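Local structure of UV damage endonuclease (Sulfolobus acidocaldarius, 3TC3) at residues K39-S44 against L52-S57; I118-G123 against A147-S152. The protein probably cleaves damaged DNA as a metal-dependent endonuclease of the UvdE family, flipping out dinucleotides to recognise different lesions for excision repair. All coordinates share one frame; numbering follows the deposited sequence.

Contact 1 of 2, residues K39-S44 against L52-S57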
loop_
_atom_site.group_PDB
_atom_site.type_symbol
_atom_site.label_atom_id
_atom_site.label_comp_id
_atom_site.label_asym_id
_atom_site.label_seq_id
_atom_site.Cartn_x
_atom_site.Cartn_y
_atom_site.Cartn_z
ATOM N N LYS A 39 -6.510 8.613 -11.909
ATOM C CA LYS A 39 -6.790 8.554 -13.365
ATOM C C LYS A 39 -5.484 8.117 -14.053
ATOM O O LYS A 39 -4.382 8.474 -13.599
ATOM C CB LYS A 39 -7.150 9.941 -13.934
ATOM C CG LYS A 39 -8.279 10.652 -13.156
ATOM C CD LYS A 39 -8.770 11.953 -13.903
ATOM C CE LYS A 39 -7.717 13.021 -13.861
ATOM N NZ LYS A 39 -7.182 13.331 -12.489
ATOM N N THR A 40 -5.619 7.319 -15.123
ATOM C CA THR A 40 -4.397 6.952 -15.862
ATOM C C THR A 40 -4.723 7.125 -17.321
ATOM O O THR A 40 -5.824 7.527 -17.676
ATOM C CB THR A 40 -3.894 5.544 -15.589
ATOM O OG1 THR A 40 -2.565 5.446 -16.140
ATOM C CG2 THR A 40 -4.841 4.422 -16.090
ATOM N N ILE A 41 -3.688 6.946 -18.121
ATOM C CA ILE A 41 -3.860 7.105 -19.567
ATOM C C ILE A 41 -3.331 5.849 -20.271
ATOM O O ILE A 41 -2.469 5.093 -19.766
ATOM C CB ILE A 41 -3.112 8.366 -20.015
ATOM C CG1 ILE A 41 -1.602 8.186 -19.956
ATOM C CG2 ILE A 41 -3.704 9.624 -19.315
ATOM C CD1 ILE A 41 -0.883 9.255 -20.769
ATOM N N LYS A 42 -3.890 5.611 -21.476
ATOM C CA LYS A 42 -3.442 4.457 -22.296
ATOM C C LYS A 42 -2.071 4.706 -22.887
ATOM O O LYS A 42 -1.710 5.856 -23.186
ATOM C CB LYS A 42 -4.424 4.201 -23.485
ATOM C CG LYS A 42 -5.922 4.021 -23.050
ATOM C CD LYS A 42 -6.879 3.882 -24.256
ATOM C CE LYS A 42 -7.226 5.251 -24.833
ATOM N NZ LYS A 42 -8.487 5.277 -25.645
ATOM N N LEU A 43 -1.321 3.642 -23.063
ATOM C CA LEU A 43 0.001 3.791 -23.723
ATOM C C LEU A 43 -0.105 4.611 -25.017
ATOM O O LEU A 43 0.711 5.512 -25.311
ATOM C CB LEU A 43 0.639 2.417 -23.988
ATOM C CG LEU A 43 2.024 2.503 -24.612
ATOM C CD1 LEU A 43 3.009 3.432 -23.797
ATOM C CD2 LEU A 43 2.600 1.113 -24.867
ATOM N N SER A 44 -1.158 4.336 -25.761
ATOM C CA SER A 44 -1.386 4.995 -27.043
ATOM C C SER A 44 -1.579 6.527 -26.947
ATOM O O SER A 44 -1.573 7.203 -27.973
ATOM C CB SER A 44 -2.582 4.298 -27.718
ATOM O OG SER A 44 -3.805 4.598 -27.031
ATOM N N LEU A 52 1.491 15.467 -17.973
ATOM C CA LEU A 52 1.481 16.591 -17.036
ATOM C C LEU A 52 0.053 16.984 -16.674
ATOM O O LEU A 52 -0.213 17.268 -15.524
ATOM C CB LEU A 52 2.289 17.797 -17.601
ATOM C CG LEU A 52 3.762 17.395 -17.720
ATOM C CD1 LEU A 52 4.532 18.333 -18.734
ATOM C CD2 LEU A 52 4.459 17.281 -16.354
ATOM N N LYS A 53 -0.861 16.943 -17.636
ATOM C CA LYS A 53 -2.234 17.284 -17.394
ATOM C C LYS A 53 -2.879 16.298 -16.448
ATOM O O LYS A 53 -3.561 16.736 -15.543
ATOM C CB LYS A 53 -3.007 17.309 -18.705
ATOM C CG LYS A 53 -4.424 17.801 -18.627
ATOM C CD LYS A 53 -4.856 18.078 -20.057
ATOM C CE LYS A 53 -6.161 17.323 -20.309
ATOM N NZ LYS A 53 -7.344 18.114 -19.851
ATOM N N VAL A 54 -2.700 15.003 -16.659
ATOM C CA VAL A 54 -3.397 14.056 -15.783
ATOM C C VAL A 54 -2.657 13.958 -14.442
ATOM O O VAL A 54 -3.305 13.845 -13.449
ATOM C CB VAL A 54 -3.579 12.710 -16.492
ATOM C CG1 VAL A 54 -4.215 11.629 -15.561
ATOM C CG2 VAL A 54 -4.385 12.900 -17.778
ATOM N N SER A 55 -1.315 14.070 -14.433
ATOM C CA SER A 55 -0.604 14.146 -13.141
ATOM C C SER A 55 -1.043 15.352 -12.301
ATOM O O SER A 55 -1.319 15.207 -11.113
ATOM C CB SER A 55 0.910 14.161 -13.365
ATOM O OG SER A 55 1.378 13.023 -14.122
ATOM N N SER A 56 -1.113 16.550 -12.926
ATOM C CA SER A 56 -1.580 17.684 -12.201
ATOM C C SER A 56 -2.993 17.477 -11.650
ATOM O O SER A 56 -3.259 17.915 -10.534
ATOM C CB SER A 56 -1.479 18.967 -13.073
ATOM O OG SER A 56 -0.115 19.243 -13.266
ATOM N N SER A 57 -3.909 16.917 -12.439
ATOM C CA SER A 57 -5.260 16.833 -11.924
ATOM C C SER A 57 -5.263 15.775 -10.822
ATOM O O SER A 57 -5.947 15.964 -9.802
ATOM C CB SER A 57 -6.348 16.494 -12.928
ATOM O OG SER A 57 -6.034 15.426 -13.825
#

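Contact 2 of 2, residues I118-G123 against A147-S152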
loop_
_atom_site.group_PDB
_atom_site.type_symbol
_atom_site.label_atom_id
_atom_site.label_comp_id
_atom_site.label_asym_id
_atom_site.label_seq_id
_atom_site.Cartn_x
_atom_site.Cartn_y
_atom_site.Cartn_z
ATOM N N ILE A 118 1.639 7.258 5.117
ATOM C CA ILE A 118 1.420 6.975 3.663
ATOM C C ILE A 118 1.951 5.579 3.273
ATOM O O ILE A 118 3.081 5.166 3.659
ATOM C CB ILE A 118 2.180 8.044 2.809
ATOM C CG1 ILE A 118 1.499 9.439 2.956
ATOM C CG2 ILE A 118 2.209 7.687 1.336
ATOM C CD1 ILE A 118 0.003 9.469 2.559
ATOM N N SER A 119 1.185 4.876 2.473
ATOM C CA SER A 119 1.680 3.659 1.853
ATOM C C SER A 119 1.347 3.731 0.342
ATOM O O SER A 119 0.614 4.649 -0.116
ATOM C CB SER A 119 1.064 2.405 2.443
ATOM O OG SER A 119 -0.331 2.396 2.186
ATOM N N MET A 120 2.008 2.866 -0.438
ATOM C CA MET A 120 1.655 2.666 -1.837
ATOM C C MET A 120 1.776 1.186 -2.073
ATOM O O MET A 120 2.627 0.521 -1.487
ATOM C CB MET A 120 2.576 3.394 -2.824
ATOM C CG MET A 120 2.527 4.967 -2.632
ATOM S SD MET A 120 3.529 5.781 -3.954
ATOM C CE MET A 120 2.393 5.584 -5.353
ATOM N N HIS A 121 1.006 0.687 -3.074
ATOM C CA HIS A 121 1.080 -0.764 -3.450
ATOM C C HIS A 121 1.110 -0.799 -4.969
ATOM O O HIS A 121 0.099 -0.626 -5.638
ATOM C CB HIS A 121 -0.202 -1.448 -2.928
ATOM C CG HIS A 121 -0.375 -2.923 -3.305
ATOM N ND1 HIS A 121 -0.807 -3.334 -4.497
ATOM C CD2 HIS A 121 -0.290 -4.067 -2.504
ATOM C CE1 HIS A 121 -0.952 -4.686 -4.501
ATOM N NE2 HIS A 121 -0.657 -5.135 -3.274
ATOM N N PRO A 122 2.244 -1.110 -5.525
ATOM C CA PRO A 122 2.350 -1.184 -6.998
ATOM C C PRO A 122 1.507 -2.274 -7.640
ATOM O O PRO A 122 1.310 -2.225 -8.858
ATOM C CB PRO A 122 3.856 -1.468 -7.287
ATOM C CG PRO A 122 4.443 -1.424 -6.076
ATOM C CD PRO A 122 3.539 -1.271 -4.859
ATOM N N GLY A 123 1.151 -3.301 -6.882
ATOM C CA GLY A 123 0.281 -4.419 -7.413
ATOM C C GLY A 123 0.993 -5.486 -8.230
ATOM O O GLY A 123 2.203 -5.581 -8.200
ATOM N N ALA A 147 9.407 5.093 -5.345
ATOM C CA ALA A 147 10.375 5.768 -4.442
ATOM C C ALA A 147 10.560 7.192 -4.932
ATOM O O ALA A 147 10.624 8.127 -4.096
ATOM C CB ALA A 147 11.669 5.030 -4.509
ATOM N N ASP A 148 10.680 7.384 -6.234
ATOM C CA ASP A 148 10.844 8.774 -6.725
ATOM C C ASP A 148 9.641 9.651 -6.308
ATOM O O ASP A 148 9.801 10.877 -6.087
ATOM C CB ASP A 148 10.969 8.785 -8.264
ATOM C CG ASP A 148 12.334 8.285 -8.762
ATOM O OD1 ASP A 148 13.250 8.129 -7.939
ATOM O OD2 ASP A 148 12.415 8.041 -9.971
ATOM N N LEU A 149 8.419 9.086 -6.428
ATOM C CA LEU A 149 7.225 9.905 -6.114
ATOM C C LEU A 149 7.274 10.347 -4.642
ATOM O O LEU A 149 7.115 11.550 -4.305
ATOM C CB LEU A 149 5.933 9.150 -6.451
ATOM C CG LEU A 149 4.650 9.918 -6.171
ATOM C CD1 LEU A 149 4.578 11.149 -7.139
ATOM C CD2 LEU A 149 3.455 9.034 -6.296
ATOM N N LEU A 150 7.516 9.412 -3.755
ATOM C CA LEU A 150 7.633 9.672 -2.312
ATOM C C LEU A 150 8.818 10.637 -2.040
ATOM O O LEU A 150 8.656 11.600 -1.229
ATOM C CB LEU A 150 7.785 8.341 -1.583
ATOM C CG LEU A 150 6.469 7.477 -1.779
ATOM C CD1 LEU A 150 6.746 6.088 -1.164
ATOM C CD2 LEU A 150 5.273 8.076 -1.084
ATOM N N ASP A 151 9.958 10.430 -2.743
ATOM C CA ASP A 151 11.073 11.359 -2.572
ATOM C C ASP A 151 10.683 12.754 -2.996
ATOM O O ASP A 151 11.112 13.742 -2.379
ATOM C CB ASP A 151 12.214 10.908 -3.441
ATOM C CG ASP A 151 13.047 9.795 -2.885
ATOM O OD1 ASP A 151 12.947 9.429 -1.710
ATOM O OD2 ASP A 151 13.886 9.305 -3.679
ATOM N N SER A 152 9.925 12.916 -4.060
ATOM C CA SER A 152 9.581 14.234 -4.590
ATOM C C SER A 152 8.671 14.966 -3.650
ATOM O O SER A 152 8.657 16.224 -3.662
ATOM C CB SER A 152 8.925 14.095 -5.975
ATOM O OG SER A 152 7.545 13.680 -5.903
#

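Contact 1 of 2, residues K39-S44 against L52-S57
Lys39 and Ser57 form the polar half of this contact: NZ of Lys39 donates to OG of Ser57 over 2.7 Å. The lysine chain is folded rather than stretched, bent at chi3 (-70°) and chi4 (-52°), which curls the ammonium group back to the helix. There NZ also bonds the side-chain OD1 of Asn58 and the backbone O of Lys36, so three oxygens grip one charge and fix its direction. With an alanine here, Ser57 OG, Asn58 OD1 and the Lys36 carbonyl would probably lose their shared donor, and this end of the loop its polar tie to the helix. In this TIM barrel the loop after strand 22-27 runs back, roughly opposite in direction, along helix 48-71, which it leads into. The apolar half is built on Val54, whose two methyls are shared out between two loop residues. Val54 CG1 lies 3.8 Å from CB of Lys39 and 3.7 Å from the backbone O of Lys39. Val54 CG2 meets the branch methyl CG2 of Ile41 at 3.7 Å, the two side chains meeting at a slant. Ile41 also rests on Arg50 and Val51 of the same helix, one turn nearer its start.

Contact 2 of 2, residues I118-G123 against A147-S152
A buried, wholly apolar contact joins strand 117-120 of the barrel wall to helix 133-153, which packs outside it, with Met120 and Ile118 of the strand meeting Leu149 and Leu150 of the helix. Strand 118-120 and helix 147-152 run nearly antiparallel, at 158°, with their axes 10.5 Å apart at closest approach, and side chains alone bridge the gap. Met120 makes the larger share of the strand's contribution. Its chain runs out extended at chi2 (-175°) and then turns at chi3 (75°), so that the sulfur faces both leucines and the methyl turns to Leu149. The methyl CE of Met120 touches CD2 of Leu149 at 3.7 Å, the two side chains meeting roughly at right angles. The sulfur SD of Met120 lies 4.0 Å from CG of Leu150, and here the chains pass alongside each other in opposite senses. Ile118, two residues earlier on the same strand face, uses its branch methyl: CG2 reaches CD2 of Leu150 at 3.9 Å, while its longer CG1 arm leads away from the helix. Leu150 thus touches both strand residues, and its side chain also meets Ile155 and Arg191. Farther along the helix, Ser152 OG donates to the backbone O of Leu149 at 2.7 Å. The strand is held in the sheet by backbone bonds to its neighbours, among them Met120 to Lys158 and Gln160 of strand 158-162. Strand 117-120, helix 133-153 and strand 158-162 form a beta-alpha-beta crossover, the repeating unit of a TIM barrel.

In the fold
From the N terminus, the chain leaves strand 22-27 and enters a long loop; contact 1 closes the later part of that loop onto helix 48-71. The chain then passes through strand 76-78 and helix 101-113 before reaching strand 117-120, where contact 2 opens, to be closed by helix 133-153 just before strand 158-162. Contacts 1 and 2 follow in series, neither nested nor crossing, with centres about 17 Å apart and nearest atoms about 8 Å apart, without touching. Contact 1 ties a loop to an outer helix far from the metal site, whereas contact 2 ties the barrel wall to its helical layer, with the side chain of Met120 about 13 Å from the bound manganese ion.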